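Local coordinates for protein putative acetyltransferase (Staphylococcus aureus subsp. aureus Mu50, PDB 3H4Q) that probably transfers an acyl group, most likely acetyl from acetyl-CoA, to a substrate not yet identified, as a putative acetyltransferase of the GNAT family, at residues E59-D64 with D68-L73; I83-D88 with N126-V131; F145-N148 with G153-A156; H109-S114 with T122-Y127. All blocks are in the same frame, centred on the assembly; numbering follows the deposited sequence.

Contact 1: residues E59-D64 with D68-L73; sequences EHFEED and DYLYVL
Asp-64 and Tyr-69 are joined by the single hydrogen bond that crosses this contact, made between main-chain groups. Tyr-69 N donates to Asp-64 O over 2.9 Å, almost straight at 169°. The amide of Asp-68 also lies near this oxygen but points poorly at it. Asp-68 has positive phi (49°), a left-handed backbone turn that lets the chain double back across the helix end; its side chain sets out away from the helix, and the residue is exposed, as suits an acid.

Apolar contact takes over deeper in. Leu-70 holds CG opposite its backbone N (chi1 -175°), which directs CD1 obliquely onto the Phe-61 ring, 3.8 Å from Phe-61 CD1. Two bulky hydrocarbons suit this buried spot, because Phe-61 also meets Phe-82 and Leu-33 while Leu-70 leans on Ile-32. Beside them the CB atoms of Asp-64 and Leu-70 come within 4.3 Å of each other.

Tyr-69 reaches toward a bound polyethylene glycol fragment, so this turn borders a ligand pocket. Geometrically it is a Schellman motif, with Asp-68 as the C-prime residue, ending helix 57-66 and leading the chain into strand 70-75 of the central GNAT sheet.

Contact 2: residues I83-D88 with N126-V131; sequences IVVDQD and NYVIDV
Val-85 on strand 78-86 and Val-128 on helix 120-134 bring their CA atoms to 7.6 Å, close enough for short branched side chains to fill the gap, and no hydrogen bond crosses it. Val-128 serves both strand residues, mainly one methyl each. Its CG2 meets Ile-83 tip to tip, touching Ile-83 CG2 at 3.7 Å and Ile-83 CD1 at the same distance. Its CG1, placed opposite the helix backbone N by chi1 of 167°, points instead at Val-85 and lies 3.9 Å from Val-85 CG2, with Val-85 CG1 equally near.

Helix-on-sheet packing of this kind is basic to the GNAT fold, in which a helix lies over a mixed sheet. Alternation along the strand sends Ile-83 and Val-85 to the helix side and Val-84 to the other, where it touches Leu-70. Beta-branched residues fit well here, being at ease in an extended chain and presenting compact, rather rigid methyl surfaces. Tyr-71 of the neighbouring strand also touches Val-128.

Past the packed pair the strand ends in an Asx turn. Asp-86 OD1 accepts the amide of Asp-88 at 2.8 Å, met from above the carboxylate plane by 39°. His-109 NE2 is hydrogen-bonded to the same oxygen, so two partners grip it. Val-85, Asp-86 and Gln-87 also line the pocket that holds the polyethylene glycol.

Contact 3: residues F145-N148 with G153-A156; sequences FALN and GLFA
Leu-147 and Phe-155 are brought together by similar first torsions: each keeps its CG beside its own backbone N and opposite its carbonyl carbon, with chi1 of -83° in Leu-147 and -68° in Phe-155. The leucine thereby reaches out from the loop, while the phenylalanine swings the far end of its ring back toward it, and the two side chains approach from opposite directions.

Leu-147 CD2 lies over one face of the ring, 4.0 Å from the Phe-155 centroid and 17° off the ring normal, a CH-pi contact. It is offset toward the rim, and its closest ring atom is Phe-155 CZ at 3.8 Å. Leu-147 CD1 comes near the same end of the ring, 4.0 Å from Phe-155 CZ. A branched aliphatic tip suits a flat aromatic surface in this way. The same CD2 also touches Leu-154 CB at 3.9 Å; here the leucines cross at about a right angle, and Leu-154 packs onward against Leu-111 and Ala-121. The ring of Phe-155 stacks with Tyr-182, carrying the apolar layer to strand 181-185.

Alongside, Asn-148 OD1 accepts a hydrogen bond from Arg-110 NH2, and the backbone N of Asn-148 is hydrogen-bonded to an unidentified bound molecule. A loop leaving strand 139-143 with an asparagine, then a short helix bearing Leu-Phe, is consistent with the GNAT element usually called motif B, whose loop in relatives lies beside the acetyl-CoA site.

Contact 4: residues H109-S114 with T122-Y127; sequences HRLTGS and TELFNY
In the beta-alpha-beta unit of strand 106-112, helix 120-134 and strand 139-143, Leu-111 of the first strand packs on Leu-124 and Phe-125 of the helix. The axes of strand 109-112 and helix 122-127 approach to 8.7 Å, their directions 142° from parallel, and the nearest CA atoms, of Leu-111 and Phe-125, are 7.5 Å apart.

Leu-111 has CG opposite its backbone N (chi1 177°), which brings its methyls to the helix, and the two divide the work. CD1 meets Leu-124 CB at 3.9 Å, the two leucines passing at a slant. CD2 comes obliquely to the Phe-125 ring, nearest to Phe-125 CD2 at 3.3 Å; the side chains cross at about a right angle.

In GNAT enzymes the turn between this strand and helix commonly binds the pyrophosphate of acetyl-CoA, and by analogy with those relatives the same role is possible here. Separately, at the end of the strand, Leu-111 O is hydrogen-bonded to an unidentified molecule, probably from the crystallisation liquor, to which Gly-113 N makes a weak bond.

Large apolar residues suit the buried helix face: Phe-125 continues into a cluster with Phe-158 and Phe-160, whereas Leu-124 leans on Ile-21 of the edge strand. Thr-112 points away from the helix, and its side chain touches Asn-148.

Overall arrangement
Along the chain contact 1 closes first, at helix 57-66 and strand 70-75. Contacts 2 and 4 follow, on adjacent antiparallel strands 78-86 and 106-112, and both end on helix 120-134; contact 3 comes last. Centres of contacts 2 and 4 lie about 9 Å apart, as do those of 3 and 4, while contacts 1 and 3 stand about 19 Å apart on opposite sides of the chain's centre. Contact 1 is tied to contact 2 through strand pairing, and contact 4 to contact 3 through a probable backbone hydrogen bond from Leu-111 N to Ala-146 O. Contacts 1, 2 and 4 are built on one mixed sheet; contact 3 packs beside strand 106-112, where relatives bind acetyl-CoA.

Contact 1: residues E59-D64 with D68-L73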
# COMPACT_ATOMS: atom_id res chain seq x y z
N GLU A 59 12.44 -11.35 -0.39
CA GLU A 59 13.59 -10.45 -0.48
C GLU A 59 13.14 -8.97 -0.51
O GLU A 59 13.74 -8.15 0.19
CB GLU A 59 14.42 -10.77 -1.72
N HIS A 60 12.10 -8.64 -1.28
CA HIS A 60 11.63 -7.26 -1.37
C HIS A 60 10.94 -6.81 -0.07
O HIS A 60 10.99 -5.63 0.27
CB HIS A 60 10.70 -7.07 -2.57
CG HIS A 60 10.51 -5.63 -2.97
ND1 HIS A 60 9.52 -4.83 -2.43
CD2 HIS A 60 11.18 -4.85 -3.84
CE1 HIS A 60 9.60 -3.63 -2.96
NE2 HIS A 60 10.60 -3.61 -3.82
N PHE A 61 10.27 -7.74 0.65
CA PHE A 61 9.60 -7.39 1.92
C PHE A 61 10.65 -7.10 2.98
O PHE A 61 10.50 -6.17 3.75
CB PHE A 61 8.66 -8.47 2.49
CG PHE A 61 7.32 -8.54 1.82
CD1 PHE A 61 6.49 -7.45 1.79
CD2 PHE A 61 6.86 -9.74 1.27
CE1 PHE A 61 5.27 -7.52 1.16
CE2 PHE A 61 5.63 -9.81 0.66
CZ PHE A 61 4.83 -8.70 0.61
N GLU A 62 11.68 -7.94 3.03
CA GLU A 62 12.77 -7.73 3.96
C GLU A 62 13.38 -6.34 3.77
O GLU A 62 13.69 -5.66 4.74
CB GLU A 62 13.85 -8.80 3.80
CG GLU A 62 13.41 -10.16 4.34
CD GLU A 62 14.40 -11.28 4.06
OE1 GLU A 62 15.27 -11.13 3.18
OE2 GLU A 62 14.31 -12.34 4.73
N GLU A 63 13.54 -5.93 2.52
CA GLU A 63 14.08 -4.62 2.20
C GLU A 63 13.14 -3.51 2.64
O GLU A 63 13.59 -2.53 3.21
CB GLU A 63 14.36 -4.49 0.70
CG GLU A 63 15.58 -5.27 0.26
CD GLU A 63 15.78 -5.24 -1.24
OE1 GLU A 63 15.00 -4.54 -1.93
OE2 GLU A 63 16.70 -5.93 -1.72
N ASP A 64 11.84 -3.68 2.41
CA ASP A 64 10.87 -2.68 2.83
C ASP A 64 10.91 -2.48 4.35
O ASP A 64 10.84 -1.35 4.84
CB ASP A 64 9.46 -3.06 2.40
CG ASP A 64 9.24 -3.00 0.89
OD1 ASP A 64 9.97 -2.28 0.18
OD2 ASP A 64 8.29 -3.69 0.41
N ASP A 68 12.05 0.72 6.89
CA ASP A 68 10.87 1.26 7.56
C ASP A 68 9.88 1.86 6.57
O ASP A 68 9.44 3.00 6.74
CB ASP A 68 11.23 2.28 8.66
CG ASP A 68 11.76 1.62 9.90
OD1 ASP A 68 11.73 0.37 10.01
OD2 ASP A 68 12.22 2.38 10.79
N TYR A 69 9.54 1.11 5.54
CA TYR A 69 8.53 1.55 4.57
C TYR A 69 7.25 0.73 4.68
O TYR A 69 6.31 0.97 3.91
CB TYR A 69 9.03 1.42 3.12
CG TYR A 69 10.14 2.31 2.65
CD1 TYR A 69 10.39 3.55 3.23
CD2 TYR A 69 10.86 1.98 1.50
CE1 TYR A 69 11.39 4.39 2.73
CE2 TYR A 69 11.86 2.82 1.00
CZ TYR A 69 12.12 4.02 1.62
OH TYR A 69 13.09 4.88 1.15
N LEU A 70 7.21 -0.24 5.60
CA LEU A 70 6.07 -1.13 5.70
C LEU A 70 5.37 -0.98 7.04
O LEU A 70 6.01 -1.02 8.07
CB LEU A 70 6.53 -2.59 5.46
CG LEU A 70 5.48 -3.72 5.41
CD1 LEU A 70 5.94 -4.84 4.47
CD2 LEU A 70 5.09 -4.30 6.80
N TYR A 71 4.07 -0.75 7.02
CA TYR A 71 3.27 -0.67 8.25
C TYR A 71 2.36 -1.88 8.31
O TYR A 71 1.94 -2.40 7.25
CB TYR A 71 2.36 0.54 8.24
CG TYR A 71 2.99 1.90 8.34
CD1 TYR A 71 3.36 2.60 7.21
CD2 TYR A 71 3.15 2.52 9.57
CE1 TYR A 71 3.89 3.87 7.30
CE2 TYR A 71 3.69 3.78 9.68
CZ TYR A 71 4.05 4.45 8.54
OH TYR A 71 4.59 5.71 8.65
N VAL A 72 2.03 -2.29 9.54
CA VAL A 72 1.11 -3.40 9.80
C VAL A 72 0.00 -2.95 10.74
O VAL A 72 0.19 -1.99 11.50
CB VAL A 72 1.81 -4.62 10.47
CG1 VAL A 72 2.81 -5.26 9.53
CG2 VAL A 72 2.44 -4.24 11.83
N LEU A 73 -1.16 -3.59 10.65
CA LEU A 73 -2.26 -3.33 11.60
C LEU A 73 -2.29 -4.62 12.41
O LEU A 73 -2.40 -5.71 11.86
CB LEU A 73 -3.57 -3.00 10.90
CG LEU A 73 -4.73 -2.59 11.82
CD1 LEU A 73 -5.78 -1.83 11.05
CD2 LEU A 73 -5.36 -3.78 12.47

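Contact 2: residues I83-D88 with N126-V131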
# COMPACT_ATOMS: atom_id res chain seq x y z
N ILE A 83 0.78 -2.42 4.57
CA ILE A 83 0.86 -1.45 3.50
C ILE A 83 2.32 -1.04 3.36
O ILE A 83 3.04 -0.95 4.35
CB ILE A 83 -0.03 -0.20 3.80
CG1 ILE A 83 -0.13 0.73 2.58
CG2 ILE A 83 0.49 0.58 5.00
CD1 ILE A 83 -1.27 1.78 2.69
N VAL A 84 2.76 -0.83 2.12
CA VAL A 84 4.13 -0.41 1.82
C VAL A 84 4.03 0.94 1.12
O VAL A 84 3.33 1.06 0.12
CB VAL A 84 4.77 -1.40 0.90
CG1 VAL A 84 6.13 -0.92 0.44
CG2 VAL A 84 4.86 -2.76 1.62
N VAL A 85 4.69 1.96 1.66
CA VAL A 85 4.65 3.31 1.10
C VAL A 85 6.03 3.96 1.18
O VAL A 85 6.76 3.78 2.17
CB VAL A 85 3.65 4.22 1.82
CG1 VAL A 85 3.97 4.28 3.31
CG2 VAL A 85 3.67 5.60 1.22
N ASP A 86 6.40 4.67 0.12
CA ASP A 86 7.68 5.36 0.03
C ASP A 86 7.61 6.35 -1.15
O ASP A 86 6.51 6.63 -1.64
CB ASP A 86 8.83 4.36 -0.11
CG ASP A 86 8.71 3.50 -1.34
OD1 ASP A 86 8.46 4.05 -2.43
OD2 ASP A 86 8.91 2.27 -1.22
N GLN A 87 8.75 6.87 -1.58
CA GLN A 87 8.80 7.84 -2.68
C GLN A 87 9.52 7.31 -3.93
O GLN A 87 9.84 8.08 -4.85
CB GLN A 87 9.45 9.13 -2.19
CG GLN A 87 8.61 9.87 -1.15
CD GLN A 87 9.31 11.11 -0.63
OE1 GLN A 87 10.40 11.01 -0.08
NE2 GLN A 87 8.69 12.27 -0.80
N ASP A 88 9.75 5.99 -3.97
CA ASP A 88 10.34 5.34 -5.13
C ASP A 88 9.21 5.13 -6.14
O ASP A 88 8.22 4.49 -5.83
CB ASP A 88 10.94 3.99 -4.75
CG ASP A 88 12.05 4.11 -3.71
OD1 ASP A 88 12.75 5.15 -3.69
OD2 ASP A 88 12.24 3.15 -2.92
N ASN A 126 -5.84 4.79 5.01
CA ASN A 126 -6.20 6.03 5.59
C ASN A 126 -5.14 6.58 6.52
O ASN A 126 -4.96 7.80 6.60
CB ASN A 126 -7.51 5.82 6.33
CG ASN A 126 -8.12 7.08 6.74
OD1 ASN A 126 -8.91 7.65 6.00
ND2 ASN A 126 -7.72 7.58 7.89
N TYR A 127 -4.47 5.71 7.25
CA TYR A 127 -3.43 6.15 8.17
C TYR A 127 -2.27 6.74 7.36
O TYR A 127 -1.77 7.81 7.70
CB TYR A 127 -2.97 4.99 9.05
CG TYR A 127 -1.75 5.27 9.88
CD1 TYR A 127 -0.49 5.18 9.32
CD2 TYR A 127 -1.85 5.58 11.21
CE1 TYR A 127 0.65 5.43 10.07
CE2 TYR A 127 -0.71 5.84 11.98
CZ TYR A 127 0.53 5.77 11.39
OH TYR A 127 1.67 6.04 12.11
N VAL A 128 -1.87 6.05 6.29
CA VAL A 128 -0.78 6.51 5.43
C VAL A 128 -1.09 7.84 4.74
O VAL A 128 -0.20 8.69 4.61
CB VAL A 128 -0.43 5.47 4.39
CG1 VAL A 128 0.46 6.08 3.33
CG2 VAL A 128 0.25 4.27 5.03
N ILE A 129 -2.33 8.02 4.28
CA ILE A 129 -2.73 9.27 3.61
C ILE A 129 -2.58 10.41 4.61
O ILE A 129 -2.05 11.46 4.28
CB ILE A 129 -4.18 9.21 3.03
CG1 ILE A 129 -4.23 8.32 1.79
CG2 ILE A 129 -4.65 10.60 2.62
CD1 ILE A 129 -5.67 7.92 1.35
N ASP A 130 -3.02 10.20 5.85
CA ASP A 130 -2.87 11.21 6.90
C ASP A 130 -1.42 11.56 7.21
O ASP A 130 -1.11 12.71 7.50
CB ASP A 130 -3.51 10.77 8.20
CG ASP A 130 -4.99 10.92 8.21
OD1 ASP A 130 -5.62 11.05 7.13
OD2 ASP A 130 -5.54 10.91 9.34
N VAL A 131 -0.53 10.57 7.20
CA VAL A 131 0.88 10.84 7.50
C VAL A 131 1.49 11.66 6.37
O VAL A 131 2.12 12.71 6.64
CB VAL A 131 1.66 9.56 7.73
CG1 VAL A 131 3.14 9.87 7.82
CG2 VAL A 131 1.18 8.88 9.00

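Contact 3: residues F145-N148 with G153-A156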
# COMPACT_ATOMS: atom_id res chain seq x y z
N PHE A 145 -1.95 -2.63 -9.44
CA PHE A 145 -1.24 -3.76 -8.87
C PHE A 145 -0.96 -3.66 -7.40
O PHE A 145 -0.58 -4.65 -6.81
CB PHE A 145 0.06 -4.03 -9.63
CG PHE A 145 -0.13 -4.17 -11.11
CD1 PHE A 145 -0.92 -5.19 -11.62
CD2 PHE A 145 0.48 -3.29 -11.99
CE1 PHE A 145 -1.10 -5.34 -12.99
CE2 PHE A 145 0.31 -3.43 -13.37
CZ PHE A 145 -0.49 -4.45 -13.86
N ALA A 146 -1.16 -2.49 -6.80
CA ALA A 146 -0.94 -2.33 -5.36
C ALA A 146 -2.01 -3.04 -4.53
O ALA A 146 -1.78 -3.38 -3.37
CB ALA A 146 -0.91 -0.84 -5.01
N LEU A 147 -3.19 -3.26 -5.11
CA LEU A 147 -4.29 -3.84 -4.38
C LEU A 147 -4.73 -5.15 -4.96
O LEU A 147 -4.47 -5.44 -6.10
CB LEU A 147 -5.46 -2.85 -4.34
CG LEU A 147 -5.35 -1.77 -3.23
CD1 LEU A 147 -4.02 -1.01 -3.27
CD2 LEU A 147 -6.53 -0.79 -3.33
N ASN A 148 -5.40 -5.96 -4.16
CA ASN A 148 -5.95 -7.21 -4.65
C ASN A 148 -7.09 -6.84 -5.59
O ASN A 148 -7.68 -5.78 -5.42
CB ASN A 148 -6.44 -8.04 -3.47
CG ASN A 148 -5.34 -8.23 -2.42
OD1 ASN A 148 -4.20 -8.49 -2.77
ND2 ASN A 148 -5.69 -8.08 -1.13
N GLY A 153 -12.16 -1.34 -5.34
CA GLY A 153 -13.09 -0.31 -4.88
C GLY A 153 -12.44 0.75 -4.00
O GLY A 153 -12.87 1.90 -4.00
N LEU A 154 -11.38 0.40 -3.28
CA LEU A 154 -10.72 1.36 -2.42
C LEU A 154 -10.11 2.54 -3.17
O LEU A 154 -9.95 3.62 -2.59
CB LEU A 154 -9.64 0.68 -1.57
CG LEU A 154 -10.08 -0.41 -0.58
CD1 LEU A 154 -8.86 -0.87 0.25
CD2 LEU A 154 -11.20 0.08 0.35
N PHE A 155 -9.76 2.35 -4.44
CA PHE A 155 -9.23 3.45 -5.24
C PHE A 155 -10.29 4.52 -5.30
O PHE A 155 -10.01 5.71 -5.08
CB PHE A 155 -8.81 3.02 -6.66
CG PHE A 155 -7.60 2.09 -6.69
CD1 PHE A 155 -6.40 2.49 -6.13
CD2 PHE A 155 -7.66 0.85 -7.32
CE1 PHE A 155 -5.31 1.65 -6.16
CE2 PHE A 155 -6.56 0.02 -7.37
CZ PHE A 155 -5.39 0.41 -6.78
N ALA A 156 -11.51 4.09 -5.59
CA ALA A 156 -12.65 4.96 -5.62
C ALA A 156 -12.87 5.56 -4.22
O ALA A 156 -12.90 6.78 -4.08
CB ALA A 156 -13.89 4.18 -6.06

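Contact 4: residues H109-S114 with T122-Y127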
# COMPACT_ATOMS: atom_id res chain seq x y z
N HIS A 109 2.75 1.09 -2.78
CA HIS A 109 3.12 -0.01 -3.65
C HIS A 109 2.34 -1.25 -3.42
O HIS A 109 2.17 -2.02 -4.34
CB HIS A 109 4.59 -0.36 -3.44
CG HIS A 109 5.51 0.75 -3.80
ND1 HIS A 109 5.74 1.12 -5.10
CD2 HIS A 109 6.26 1.58 -3.03
CE1 HIS A 109 6.59 2.12 -5.13
NE2 HIS A 109 6.93 2.43 -3.89
N ARG A 110 1.89 -1.47 -2.19
CA ARG A 110 1.12 -2.67 -1.90
C ARG A 110 0.27 -2.44 -0.66
O ARG A 110 0.67 -1.74 0.25
CB ARG A 110 2.04 -3.87 -1.71
CG ARG A 110 1.34 -5.23 -1.72
CD ARG A 110 0.80 -5.62 -3.10
NE ARG A 110 0.25 -6.97 -3.06
CZ ARG A 110 -1.01 -7.30 -2.75
NH1 ARG A 110 -1.91 -6.37 -2.45
NH2 ARG A 110 -1.35 -8.57 -2.74
N LEU A 111 -0.94 -3.00 -0.66
CA LEU A 111 -1.90 -2.89 0.44
C LEU A 111 -2.69 -4.20 0.51
O LEU A 111 -3.16 -4.69 -0.51
CB LEU A 111 -2.88 -1.74 0.19
CG LEU A 111 -4.01 -1.52 1.21
CD1 LEU A 111 -3.47 -1.30 2.63
CD2 LEU A 111 -4.87 -0.32 0.79
N THR A 112 -2.81 -4.78 1.69
CA THR A 112 -3.59 -6.01 1.86
C THR A 112 -4.18 -6.02 3.24
O THR A 112 -3.51 -5.60 4.19
CB THR A 112 -2.74 -7.27 1.77
OG1 THR A 112 -1.89 -7.22 0.62
CG2 THR A 112 -3.62 -8.48 1.67
N GLY A 113 -5.42 -6.49 3.32
CA GLY A 113 -6.15 -6.68 4.57
C GLY A 113 -6.21 -8.18 4.80
O GLY A 113 -5.36 -8.92 4.29
N SER A 114 -7.21 -8.65 5.55
CA SER A 114 -7.31 -10.08 5.84
C SER A 114 -8.75 -10.58 5.85
O SER A 114 -9.68 -9.77 5.92
CB SER A 114 -6.66 -10.38 7.20
OG SER A 114 -7.32 -9.68 8.24
N THR A 122 -8.59 -0.51 4.70
CA THR A 122 -9.11 0.83 4.73
C THR A 122 -8.43 1.66 5.80
O THR A 122 -8.05 2.79 5.54
CB THR A 122 -10.63 0.81 4.96
OG1 THR A 122 -11.23 -0.04 3.97
CG2 THR A 122 -11.24 2.21 4.88
N GLU A 123 -8.23 1.09 6.99
CA GLU A 123 -7.57 1.81 8.07
C GLU A 123 -6.12 2.13 7.74
O GLU A 123 -5.63 3.21 8.04
CB GLU A 123 -7.64 1.00 9.37
CG GLU A 123 -9.05 0.86 9.93
CD GLU A 123 -9.68 2.19 10.29
OE1 GLU A 123 -8.99 3.01 10.94
OE2 GLU A 123 -10.86 2.41 9.93
N LEU A 124 -5.43 1.18 7.14
CA LEU A 124 -4.03 1.38 6.79
C LEU A 124 -3.87 2.46 5.71
O LEU A 124 -3.01 3.35 5.80
CB LEU A 124 -3.42 0.06 6.33
CG LEU A 124 -3.14 -0.98 7.42
CD1 LEU A 124 -2.75 -2.32 6.79
CD2 LEU A 124 -2.01 -0.48 8.37
N PHE A 125 -4.71 2.37 4.68
CA PHE A 125 -4.67 3.30 3.56
C PHE A 125 -4.88 4.70 4.11
O PHE A 125 -4.19 5.67 3.77
CB PHE A 125 -5.80 2.97 2.58
CG PHE A 125 -5.53 3.35 1.14
CD1 PHE A 125 -4.79 4.48 0.79
CD2 PHE A 125 -6.15 2.62 0.12
CE1 PHE A 125 -4.61 4.81 -0.56
CE2 PHE A 125 -5.99 2.94 -1.23
CZ PHE A 125 -5.21 4.04 -1.57
N ASN A 126 -5.84 4.79 5.01
CA ASN A 126 -6.20 6.03 5.59
C ASN A 126 -5.14 6.58 6.52
O ASN A 126 -4.96 7.80 6.60
CB ASN A 126 -7.51 5.82 6.33
CG ASN A 126 -8.12 7.08 6.74
OD1 ASN A 126 -8.91 7.65 6.00
ND2 ASN A 126 -7.72 7.58 7.89
N TYR A 127 -4.47 5.71 7.25
CA TYR A 127 -3.43 6.15 8.17
C TYR A 127 -2.27 6.74 7.36
O TYR A 127 -1.77 7.81 7.70
CB TYR A 127 -2.97 4.99 9.05
CG TYR A 127 -1.75 5.27 9.88
CD1 TYR A 127 -0.49 5.18 9.32
CD2 TYR A 127 -1.85 5.58 11.21
CE1 TYR A 127 0.65 5.43 10.07
CE2 TYR A 127 -0.71 5.84 11.98
CZ TYR A 127 0.53 5.77 11.39
OH TYR A 127 1.67 6.04 12.11